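Local coordinates for hydratase ChsH2 (PDB 4WNB), which catalyses the hydration of a steroid enoyl-CoA to its 17-hydroxy product in bacterial degradation of the cholesterol side chain, at residues Gln146-Gln151 with Ala158-Arg163. Numbering follows the deposited sequence.
Sequences QHIVWQ and AEMNWR. With CD (cadmium ion), chain C.
His147 and Glu159 meet at a cadmium ion on one face of an antiparallel hairpin. NE2 of His147 binds the metal at 2.6 Å, both carboxylate oxygens of Glu159 chelate it, and a water is a further, longer ligand at 2.8 Å from cadmium. Imidazole and carboxylate planes stand 82° apart. The two ligands are diagonal neighbours: His147 pairs with Asn161, whose ND2 gives the metal-bound water a weak hydrogen bond, and Val149 pairs with Glu159.

On the other face, Gln146 and Trp162 run side by side. NE1 of Trp162 donates within its ring plane to OE1 of Gln146 at 3.3 Å, but arrives above the amide plane, off the lone pairs. With CG between backbone N and carbonyl carbon (chi1 73°), the indole of Trp162 swings toward the neighbouring strand. Next along, CE of Met160 touches CG1 of Ile148 at 3.7 Å, and the rim of the Trp150 ring, through CZ3, lies 3.6 Å from CB of Met160. CG2 of Ile148 lies over one face of the Trp150 ring, offset toward its rim, while Thr73 holds NE1 of Trp150.

Paired backbone bonds fix this register, from Ile148 N to Met160 O at 2.7 Å to a weak one from Ala158 N to Trp150 O. Flanked by strands 121-136 and 101-111, the hairpin lies in the middle of the hot-dog sheet, this face largely apolar, with Trp150, Ala158 and Met160 packed on helix 69-72; on the opposite face the carboxylate of Glu159 would offset part of the cadmium charge, while His147 contributes a neutral nitrogen lone pair.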
loop_
_atom_site.group_PDB
_atom_site.type_symbol
_atom_site.label_atom_id
_atom_site.label_comp_id
_atom_site.label_asym_id
_atom_site.label_seq_id
_atom_site.Cartn_x
_atom_site.Cartn_y
_atom_site.Cartn_z
ATOM N N GLN A 146 6.695 23.367 -13.321
ATOM C CA GLN A 146 6.335 23.655 -11.945
ATOM C C GLN A 146 7.537 23.409 -11.064
ATOM O O GLN A 146 8.297 22.464 -11.263
ATOM C CB GLN A 146 5.148 22.802 -11.502
ATOM C CG GLN A 146 4.643 23.123 -10.109
ATOM C CD GLN A 146 3.280 22.527 -9.846
ATOM O OE1 GLN A 146 3.160 21.490 -9.190
ATOM N NE2 GLN A 146 2.236 23.171 -10.369
ATOM N N HIS A 147 7.702 24.268 -10.079
ATOM C CA HIS A 147 8.856 24.183 -9.228
ATOM C C HIS A 147 8.418 23.921 -7.794
ATOM O O HIS A 147 7.681 24.719 -7.201
ATOM C CB HIS A 147 9.655 25.475 -9.355
ATOM C CG HIS A 147 10.795 25.571 -8.408
ATOM N ND1 HIS A 147 10.712 26.277 -7.229
ATOM C CD2 HIS A 147 12.046 25.065 -8.461
ATOM C CE1 HIS A 147 11.864 26.198 -6.593
ATOM N NE2 HIS A 147 12.686 25.463 -7.315
ATOM N N ILE A 148 8.888 22.802 -7.247
ATOM C CA ILE A 148 8.487 22.335 -5.923
ATOM C C ILE A 148 9.650 22.429 -4.944
ATOM O O ILE A 148 10.763 22.047 -5.273
ATOM C CB ILE A 148 8.026 20.847 -5.940
ATOM C CG1 ILE A 148 6.904 20.593 -6.946
ATOM C CG2 ILE A 148 7.707 20.366 -4.525
ATOM C CD1 ILE A 148 5.893 21.653 -7.056
ATOM N N VAL A 149 9.401 22.935 -3.745
ATOM C CA VAL A 149 10.436 22.951 -2.720
ATOM C C VAL A 149 9.946 22.227 -1.475
ATOM O O VAL A 149 8.810 22.428 -1.035
ATOM C CB VAL A 149 10.865 24.396 -2.351
ATOM C CG1 VAL A 149 11.810 24.392 -1.145
ATOM C CG2 VAL A 149 11.531 25.041 -3.533
ATOM N N TRP A 150 10.800 21.353 -0.950
ATOM C CA TRP A 150 10.545 20.689 0.321
ATOM C C TRP A 150 11.435 21.243 1.419
ATOM O O TRP A 150 12.643 21.434 1.219
ATOM C CB TRP A 150 10.777 19.186 0.227
ATOM C CG TRP A 150 9.745 18.446 -0.567
ATOM C CD1 TRP A 150 8.537 17.989 -0.119
ATOM C CD2 TRP A 150 9.832 18.060 -1.942
ATOM N NE1 TRP A 150 7.868 17.342 -1.129
ATOM C CE2 TRP A 150 8.649 17.349 -2.250
ATOM C CE3 TRP A 150 10.801 18.219 -2.935
ATOM C CZ2 TRP A 150 8.400 16.828 -3.520
ATOM C CZ3 TRP A 150 10.551 17.687 -4.205
ATOM C CH2 TRP A 150 9.362 17.004 -4.480
ATOM N N GLN A 151 10.837 21.456 2.583
ATOM C CA GLN A 151 11.555 22.003 3.725
ATOM C C GLN A 151 11.363 21.145 4.969
ATOM O O GLN A 151 10.329 20.498 5.130
ATOM C CB GLN A 151 11.090 23.419 4.037
ATOM C CG GLN A 151 11.215 24.376 2.868
ATOM C CD GLN A 151 10.694 25.757 3.205
ATOM O OE1 GLN A 151 11.171 26.404 4.138
ATOM N NE2 GLN A 151 9.698 26.208 2.456
ATOM N N ALA A 158 15.128 19.778 -0.368
ATOM C CA ALA A 158 15.016 19.170 -1.686
ATOM C C ALA A 158 14.114 19.982 -2.598
ATOM O O ALA A 158 13.313 20.794 -2.135
ATOM C CB ALA A 158 14.477 17.727 -1.571
ATOM N N GLU A 159 14.221 19.731 -3.895
ATOM C CA GLU A 159 13.336 20.395 -4.837
ATOM C C GLU A 159 13.093 19.546 -6.059
ATOM O O GLU A 159 13.806 18.575 -6.323
ATOM C CB GLU A 159 13.906 21.738 -5.250
ATOM C CG GLU A 159 15.188 21.621 -6.012
ATOM C CD GLU A 159 15.424 22.835 -6.835
ATOM O OE1 GLU A 159 15.886 23.837 -6.234
ATOM O OE2 GLU A 159 15.125 22.755 -8.054
ATOM N N MET A 160 12.052 19.908 -6.790
ATOM C CA MET A 160 11.691 19.192 -7.990
ATOM C C MET A 160 11.273 20.215 -9.011
ATOM O O MET A 160 10.510 21.136 -8.710
ATOM C CB MET A 160 10.574 18.197 -7.737
ATOM C CG MET A 160 9.978 17.623 -9.013
ATOM S SD MET A 160 8.895 16.226 -8.704
ATOM C CE MET A 160 7.606 17.000 -7.727
ATOM N N ASN A 161 11.835 20.110 -10.199
ATOM C CA ASN A 161 11.306 20.881 -11.297
ATOM C C ASN A 161 10.685 19.900 -12.243
ATOM O O ASN A 161 11.353 18.994 -12.748
ATOM C CB ASN A 161 12.378 21.718 -11.986
ATOM C CG ASN A 161 11.777 22.863 -12.758
ATOM O OD1 ASN A 161 11.145 22.668 -13.802
ATOM N ND2 ASN A 161 11.938 24.068 -12.233
ATOM N N TRP A 162 9.385 20.010 -12.447
ATOM C CA TRP A 162 8.807 19.087 -13.385
ATOM C C TRP A 162 7.973 19.798 -14.434
ATOM O O TRP A 162 7.584 20.969 -14.304
ATOM C CB TRP A 162 8.014 18.007 -12.664
ATOM C CG TRP A 162 6.736 18.427 -12.077
ATOM C CD1 TRP A 162 6.536 19.378 -11.125
ATOM C CD2 TRP A 162 5.454 17.876 -12.378
ATOM N NE1 TRP A 162 5.191 19.464 -10.820
ATOM C CE2 TRP A 162 4.509 18.550 -11.579
ATOM C CE3 TRP A 162 5.014 16.874 -13.245
ATOM C CZ2 TRP A 162 3.148 18.257 -11.629
ATOM C CZ3 TRP A 162 3.668 16.580 -13.286
ATOM C CH2 TRP A 162 2.749 17.273 -12.492
ATOM N N ARG A 163 7.780 19.090 -15.524
ATOM C CA ARG A 163 7.249 19.709 -16.719
ATOM C C ARG A 163 6.147 18.837 -17.284
ATOM O O ARG A 163 6.269 17.607 -17.323
ATOM C CB ARG A 163 8.368 19.923 -17.741
ATOM C CG ARG A 163 7.946 20.675 -19.002
ATOM C CD ARG A 163 9.154 20.904 -19.917
ATOM N NE ARG A 163 10.243 21.591 -19.220
ATOM C CZ ARG A 163 11.535 21.432 -19.499
ATOM N NH1 ARG A 163 11.916 20.597 -20.457
ATOM N NH2 ARG A 163 12.449 22.102 -18.815
HETATM CD CD CD C . 15.119 25.333 -8.157
HETATM O O HOH W 1 14.849 25.033 -10.885
#